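Local coordinates for CBS domain protein (Bacillus anthracis, PDB 3LQN), which is of unknown function but, as a protein built of two CBS domains, may sense or bind a small regulatory ligand such as an adenine nucleotide, at residues 85-88 and 89-93; 110-113 and 114-118. One frame throughout, in Å; residues are numbered along the deposited sequence. Where two conformers were deposited one is given.

Contact 1 of 2, residues 85-88 and 89-93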
ATOM      1  N   GLU A  85      -4.956 -21.357 -10.202  0.62 26.07           N
ATOM      2  CA  GLU A  85      -5.449 -22.647  -9.744  0.62 30.61           C
ATOM      3  C   GLU A  85      -4.295 -23.652  -9.573  0.62 30.85           C
ATOM      4  O   GLU A  85      -4.386 -24.597  -8.796  0.62 38.36           O
ATOM      5  CB  GLU A  85      -6.463 -23.195 -10.768  0.62 32.79           C
ATOM      6  CG  GLU A  85      -7.068 -24.537 -10.368  0.62 39.78           C
ATOM      7  CD  GLU A  85      -8.049 -25.108 -11.400  0.62 47.38           C
ATOM      8  OE1 GLU A  85      -7.676 -25.302 -12.593  0.62 39.53           O
ATOM      9  OE2 GLU A  85      -9.197 -25.386 -10.993  0.62 49.32           O
ATOM     10  N   GLU A  86      -3.216 -23.435 -10.314  1.00 32.01           N
ATOM     11  CA  GLU A  86      -2.079 -24.360 -10.352  1.00 39.70           C
ATOM     12  C   GLU A  86      -0.932 -23.966  -9.422  1.00 31.69           C
ATOM     13  O   GLU A  86       0.022 -24.706  -9.311  1.00 31.70           O
ATOM     14  CB  GLU A  86      -1.487 -24.454 -11.777  1.00 43.29           C
ATOM     15  CG  GLU A  86      -2.419 -24.093 -12.958  1.00 56.04           C
ATOM     16  CD  GLU A  86      -1.635 -23.879 -14.277  1.00 61.50           C
ATOM     17  OE1 GLU A  86      -2.242 -23.504 -15.299  1.00 58.42           O
ATOM     18  OE2 GLU A  86      -0.400 -24.085 -14.282  1.00 64.24           O
ATOM     19  N   MET A  87      -1.008 -22.783  -8.798  1.00 20.36           N
ATOM     20  CA  MET A  87       0.100 -22.246  -8.041  1.00 18.26           C
ATOM     21  C   MET A  87      -0.119 -22.207  -6.563  1.00 25.42           C
ATOM     22  O   MET A  87      -1.261 -22.177  -6.077  1.00 23.08           O
ATOM     23  CB  MET A  87       0.344 -20.802  -8.510  1.00 16.40           C
ATOM     24  CG  MET A  87       0.636 -20.813 -10.024  1.00 21.80           C
ATOM     25  SD  MET A  87       0.773 -19.143 -10.708  1.00 26.93           S
ATOM     26  CE  MET A  87       2.286 -18.597 -10.068  1.00 21.66           C
ATOM     27  N   LYS A  88       0.994 -22.184  -5.860  1.00 19.36           N
ATOM     28  CA  LYS A  88       0.970 -22.142  -4.400  1.00 23.66           C
ATOM     29  C   LYS A  88       1.656 -20.898  -3.871  1.00 20.10           C
ATOM     30  O   LYS A  88       2.466 -20.246  -4.548  1.00 21.48           O
ATOM     31  CB  LYS A  88       1.660 -23.394  -3.805  1.00 29.30           C
ATOM     32  CG  LYS A  88       0.831 -24.678  -4.024  1.00 30.28           C
ATOM     33  CD  LYS A  88       1.463 -25.840  -3.370  1.00 37.81           C
ATOM     34  CE  LYS A  88       0.360 -26.837  -2.927  1.00 48.81           C
ATOM     35  NZ  LYS A  88      -0.627 -27.077  -4.006  1.00 47.80           N
ATOM     36  N   VAL A  89       1.358 -20.572  -2.606  1.00 16.61           N
ATOM     37  CA  VAL A  89       1.941 -19.406  -1.933  1.00 18.06           C
ATOM     38  C   VAL A  89       3.473 -19.398  -1.996  1.00 17.10           C
ATOM     39  O   VAL A  89       4.084 -18.336  -2.257  1.00 23.37           O
ATOM     40  CB  VAL A  89       1.479 -19.462  -0.439  1.00 21.60           C
ATOM     41  CG1 VAL A  89       2.390 -18.645   0.460  1.00 25.65           C
ATOM     42  CG2 VAL A  89       0.061 -18.942  -0.344  1.00 22.11           C
ATOM     43  N   GLU A  90       4.060 -20.581  -1.841  1.00 21.13           N
ATOM     44  CA  GLU A  90       5.525 -20.728  -1.853  1.00 33.85           C
ATOM     45  C   GLU A  90       6.156 -20.152  -3.132  1.00 31.87           C
ATOM     46  O   GLU A  90       7.280 -19.685  -3.089  1.00 27.67           O
ATOM     47  CB  GLU A  90       5.952 -22.197  -1.702  1.00 27.19           C
ATOM     48  CG  GLU A  90       5.643 -23.102  -2.864  1.00 47.10           C
ATOM     49  CD  GLU A  90       5.914 -24.578  -2.504  1.00 73.73           C
ATOM     50  OE1 GLU A  90       4.973 -25.258  -2.019  1.00 82.42           O
ATOM     51  OE2 GLU A  90       7.067 -25.048  -2.687  1.00 68.44           O
ATOM     52  N   GLN A  91       5.425 -20.166  -4.243  1.00 24.71           N
ATOM     53  CA  GLN A  91       6.032 -19.761  -5.530  1.00 22.83           C
ATOM     54  C   GLN A  91       6.163 -18.248  -5.681  1.00 21.42           C
ATOM     55  O   GLN A  91       6.896 -17.797  -6.563  1.00 25.90           O
ATOM     56  CB  GLN A  91       5.237 -20.295  -6.709  1.00 20.59           C
ATOM     57  CG  GLN A  91       5.247 -21.794  -6.851  1.00 23.80           C
ATOM     58  CD  GLN A  91       4.263 -22.216  -7.868  1.00 26.41           C
ATOM     59  OE1 GLN A  91       3.084 -22.328  -7.573  1.00 32.35           O
ATOM     60  NE2 GLN A  91       4.731 -22.475  -9.108  1.00 26.30           N
ATOM     61  N   VAL A  92       5.481 -17.457  -4.867  1.00 17.24           N
ATOM     62  CA  VAL A  92       5.511 -16.001  -5.057  1.00 19.43           C
ATOM     63  C   VAL A  92       5.834 -15.220  -3.775  1.00 20.86           C
ATOM     64  O   VAL A  92       6.016 -14.021  -3.826  1.00 21.27           O
ATOM     65  CB  VAL A  92       4.186 -15.417  -5.700  1.00 19.07           C
ATOM     66  CG1 VAL A  92       3.908 -16.018  -7.117  1.00 18.98           C
ATOM     67  CG2 VAL A  92       2.983 -15.600  -4.725  1.00 19.25           C
ATOM     68  N   MET A  93       5.800 -15.874  -2.625  1.00 21.13           N
ATOM     69  CA  MET A  93       6.055 -15.137  -1.382  1.00 19.59           C
ATOM     70  C   MET A  93       7.495 -14.554  -1.333  1.00 23.80           C
ATOM     71  O   MET A  93       8.407 -14.998  -2.024  1.00 25.82           O
ATOM     72  CB  MET A  93       5.845 -16.051  -0.166  1.00 20.74           C
ATOM     73  CG  MET A  93       6.847 -17.117  -0.077  1.00 24.32           C
ATOM     74  SD  MET A  93       6.520 -18.106   1.453  1.00 35.21           S
ATOM     75  CE  MET A  93       7.752 -19.373   1.306  1.00 56.47           C
TER
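Gln91 lays its extended side chain back over the backbone of Met87 and Lys88, crossing the Met87 side chain at about a right angle. The motif is a type I beta turn over 88-91, with Val89 and Glu90 at its corners, and its closing bond runs from Gln91 N to Lys88 O at 3.0 Å. The amide oxygen OE1 of Gln91 also accepts Lys88 N at 2.7 Å, in the carbonyl plane and nearly straight (162°). Gln91 thus meets both the N-H and the C=O of Lys88, the first with its side chain and the second with its backbone. Glutamine suits the place because its amide oxygen can reach back three residues; CG stands anti to the carbonyl carbon (chi1 -66°), and the chain beyond it is extended.

Val89 and Met87, both buried, face the first half of the chain: Val89 meets Ala39, Val53 and Ile64, and Met87 packs on Leu36. Lys88 and Glu90 instead run side by side on the exposed flank, with CD of Lys88 3.8 Å from OE1 of Glu90 and the charged ends not in contact. On the side where Met87 and Val92 both pack on Leu36, the Met87 methyl CE meets Val92 CG1 at 4.2 Å.

Contact 2 of 2, residues 110-113 and 114-118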
ATOM      1  N   LEU A 110      10.572   3.399  12.788  1.00 29.86           N
ATOM      2  CA  LEU A 110      10.453   4.554  11.891  1.00 33.33           C
ATOM      3  C   LEU A 110      11.401   4.438  10.709  1.00 36.57           C
ATOM      4  O   LEU A 110      11.004   4.606   9.562  1.00 34.43           O
ATOM      5  CB  LEU A 110      10.763   5.848  12.636  1.00 34.26           C
ATOM      6  CG  LEU A 110      10.992   7.081  11.735  1.00 39.63           C
ATOM      7  CD1 LEU A 110       9.748   7.424  10.956  1.00 37.76           C
ATOM      8  CD2 LEU A 110      11.386   8.210  12.628  1.00 42.14           C
ATOM      9  N   GLU A 111      12.662   4.156  10.998  1.00 37.56           N
ATOM     10  CA  GLU A 111      13.633   3.945   9.931  1.00 41.32           C
ATOM     11  C   GLU A 111      13.246   2.795   8.979  1.00 37.93           C
ATOM     12  O   GLU A 111      13.284   2.950   7.736  1.00 38.83           O
ATOM     13  CB  GLU A 111      15.016   3.697  10.517  1.00 48.09           C
ATOM     14  CG  GLU A 111      16.056   3.439   9.468  1.00 64.50           C
ATOM     15  CD  GLU A 111      17.418   3.216  10.068  1.00 75.06           C
ATOM     16  OE1 GLU A 111      18.390   3.807   9.547  1.00 74.96           O
ATOM     17  OE2 GLU A 111      17.509   2.456  11.063  1.00 79.94           O
ATOM     18  N   MET A 112      12.899   1.643   9.537  1.00 32.80           N
ATOM     19  CA  MET A 112      12.453   0.529   8.681  1.00 28.62           C
ATOM     20  C   MET A 112      11.259   0.885   7.796  1.00 31.60           C
ATOM     21  O   MET A 112      11.183   0.412   6.654  1.00 36.93           O
ATOM     22  CB  MET A 112      12.123  -0.726   9.527  1.00 27.15           C
ATOM     23  CG  MET A 112      12.217  -1.994   8.722  1.00 38.13           C
ATOM     24  SD  MET A 112      12.239  -3.453   9.777  1.00 44.83           S
ATOM     25  CE  MET A 112      13.953  -3.567  10.308  1.00 31.24           C
ATOM     26  N   THR A 113      10.307   1.682   8.296  1.00 28.36           N
ATOM     27  CA  THR A 113       9.094   1.959   7.525  1.00 29.12           C
ATOM     28  C   THR A 113       9.329   2.872   6.298  1.00 31.95           C
ATOM     29  O   THR A 113       8.473   2.936   5.416  1.00 32.05           O
ATOM     30  CB  THR A 113       7.917   2.563   8.330  1.00 34.23           C
ATOM     31  OG1 THR A 113       8.326   3.815   8.913  1.00 41.61           O
ATOM     32  CG2 THR A 113       7.441   1.624   9.372  1.00 45.65           C
ATOM     33  N   ILE A 114      10.464   3.557   6.233  1.00 37.41           N
ATOM     34  CA  ILE A 114      10.751   4.345   5.025  1.00 39.62           C
ATOM     35  C   ILE A 114      10.660   3.497   3.728  1.00 43.89           C
ATOM     36  O   ILE A 114       9.974   3.883   2.785  1.00 44.24           O
ATOM     37  CB  ILE A 114      12.035   5.143   5.173  1.00 40.71           C
ATOM     38  CG1 ILE A 114      11.843   6.151   6.315  1.00 39.16           C
ATOM     39  CG2 ILE A 114      12.337   5.878   3.897  1.00 44.44           C
ATOM     40  CD1 ILE A 114      13.038   6.335   7.139  1.00 44.05           C
ATOM     41  N   ASP A 115      11.260   2.305   3.712  1.00 40.16           N
ATOM     42  CA  ASP A 115      11.183   1.454   2.519  1.00 44.85           C
ATOM     43  C   ASP A 115      10.202   0.282   2.633  1.00 49.58           C
ATOM     44  O   ASP A 115       9.913  -0.388   1.646  1.00 49.07           O
ATOM     45  CB  ASP A 115      12.566   0.912   2.158  1.00 48.50           C
ATOM     46  CG  ASP A 115      13.522   1.998   1.743  1.00 55.38           C
ATOM     47  OD1 ASP A 115      13.055   2.983   1.137  1.00 48.90           O
ATOM     48  OD2 ASP A 115      14.733   1.863   2.018  1.00 56.91           O
ATOM     49  N   HIS A 116       9.678   0.027   3.830  1.00 43.83           N
ATOM     50  CA  HIS A 116       8.804  -1.140   4.003  1.00 36.43           C
ATOM     51  C   HIS A 116       7.484  -0.722   4.605  1.00 31.35           C
ATOM     52  O   HIS A 116       7.441  -0.347   5.769  1.00 44.47           O
ATOM     53  CB  HIS A 116       9.518  -2.185   4.869  1.00 35.04           C
ATOM     54  CG  HIS A 116      10.933  -2.436   4.452  1.00 40.29           C
ATOM     55  ND1 HIS A 116      11.273  -3.299   3.433  1.00 49.44           N
ATOM     56  CD2 HIS A 116      12.104  -1.901   4.885  1.00 42.54           C
ATOM     57  CE1 HIS A 116      12.581  -3.315   3.275  1.00 42.01           C
ATOM     58  NE2 HIS A 116      13.109  -2.466   4.148  1.00 50.01           N
ATOM     59  N   PRO A 117       6.410  -0.799   3.838  1.00 32.28           N
ATOM     60  CA  PRO A 117       5.065  -0.332   4.180  1.00 29.94           C
ATOM     61  C   PRO A 117       4.538  -1.152   5.355  1.00 36.86           C
ATOM     62  O   PRO A 117       3.698  -0.722   6.125  1.00 34.63           O
ATOM     63  CB  PRO A 117       4.275  -0.622   2.927  1.00 42.53           C
ATOM     64  CG  PRO A 117       5.310  -0.645   1.841  1.00 44.17           C
ATOM     65  CD  PRO A 117       6.467  -1.306   2.458  1.00 44.33           C
ATOM     66  N   PHE A 118       5.042  -2.355   5.470  1.00 35.11           N
ATOM     67  CA  PHE A 118       4.786  -3.064   6.691  1.00 45.54           C
ATOM     68  C   PHE A 118       5.688  -4.209   7.052  1.00 34.64           C
ATOM     69  O   PHE A 118       6.284  -4.935   6.236  1.00 35.30           O
ATOM     70  CB  PHE A 118       3.286  -3.266   6.991  1.00 59.16           C
ATOM     71  CG  PHE A 118       2.746  -4.636   6.680  1.00 55.60           C
ATOM     72  CD1 PHE A 118       3.259  -5.774   7.312  1.00 46.38           C
ATOM     73  CD2 PHE A 118       1.662  -4.774   5.828  1.00 43.90           C
ATOM     74  CE1 PHE A 118       2.727  -7.041   7.037  1.00 41.61           C
ATOM     75  CE2 PHE A 118       1.121  -5.996   5.580  1.00 46.83           C
ATOM     76  CZ  PHE A 118       1.655  -7.149   6.193  1.00 44.99           C
TER
HETATM   77  O   HOH W   1      13.781   1.604   5.325  1.00 37.89           O
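The imidazole of His116 has CB of Asp115 over one face, 3.9 Å above the plane and offset toward the rim, while the carbonyl oxygen of Met112 lies at its edge, in plane. That oxygen comes within 3.1 Å of ring carbon CD2, and the Met112 side chain crosses the histidine obliquely, its CG 3.8 Å from CD2. With CG anti to the backbone N (chi1 -157°), Met112 passes the ring with that carbon alone; the flexible thioether then leads off and bends at chi3, and the side chain also packs on Pro98, a place that suits an unbranched apolar residue.

The setting is the C-terminal end of helix 106-115, where regular bonding gives out. The bonds to Met112 O from Asp115 N and His116 N are both weak. Ile114 N donates to Glu111 O at 3.3 Å from well above the carbonyl plane, a three-residue step in place of the usual four. A water bridges the same turn, donating to Glu111 O and accepting from Asp115 N. Threonine suits this buried place because its hydroxyl finds a partner in the backbone: at chi1 60°, Thr113 OG1 donates to Leu110 O at 2.9 Å. Thr113 CA, in the last turn, meets His116 O, just past the helix, in a CA-H...O contact of 3.3 Å. Branched Ile114 lays its CD1 methyl 3.4 Å from Glu111 O.

Asp115 forms a salt bridge through OD1 with Arg135 of the second subunit, and Leu110 and Ile114 pack on Asn142 of that subunit. Within the chain, Arg134 NE donates a hydrogen bond to Thr113 O. The helix belongs to the beta-alpha-beta unit of a CBS domain: Leu110 and Thr113 rest on helix 134-144, while Met112 and Thr113 reach Ile119 of strand 118-122.

In the fold
Contact 1 closes before contact 2 opens along the chain, and the two lie on opposite sides of its centre, their own centres 26 Å apart and nearest atoms about 12 Å apart. Residues 85-93, between helix 66-72 and strand 99-101, come late in the chain yet pack on elements of its first half: helix 36-46 and the two-stranded sheet of 50-54 and 60-65. Residues 110-118 finish helix 106-115 and enter strand 118-122 of the four-stranded mixed sheet. There strand 22-23, early in the chain, pairs with 128-133, so the halves are interlaced, as in other CBS pairs. Contact 1 touches no second subunit, whereas contact 2 helps build the dimer interface.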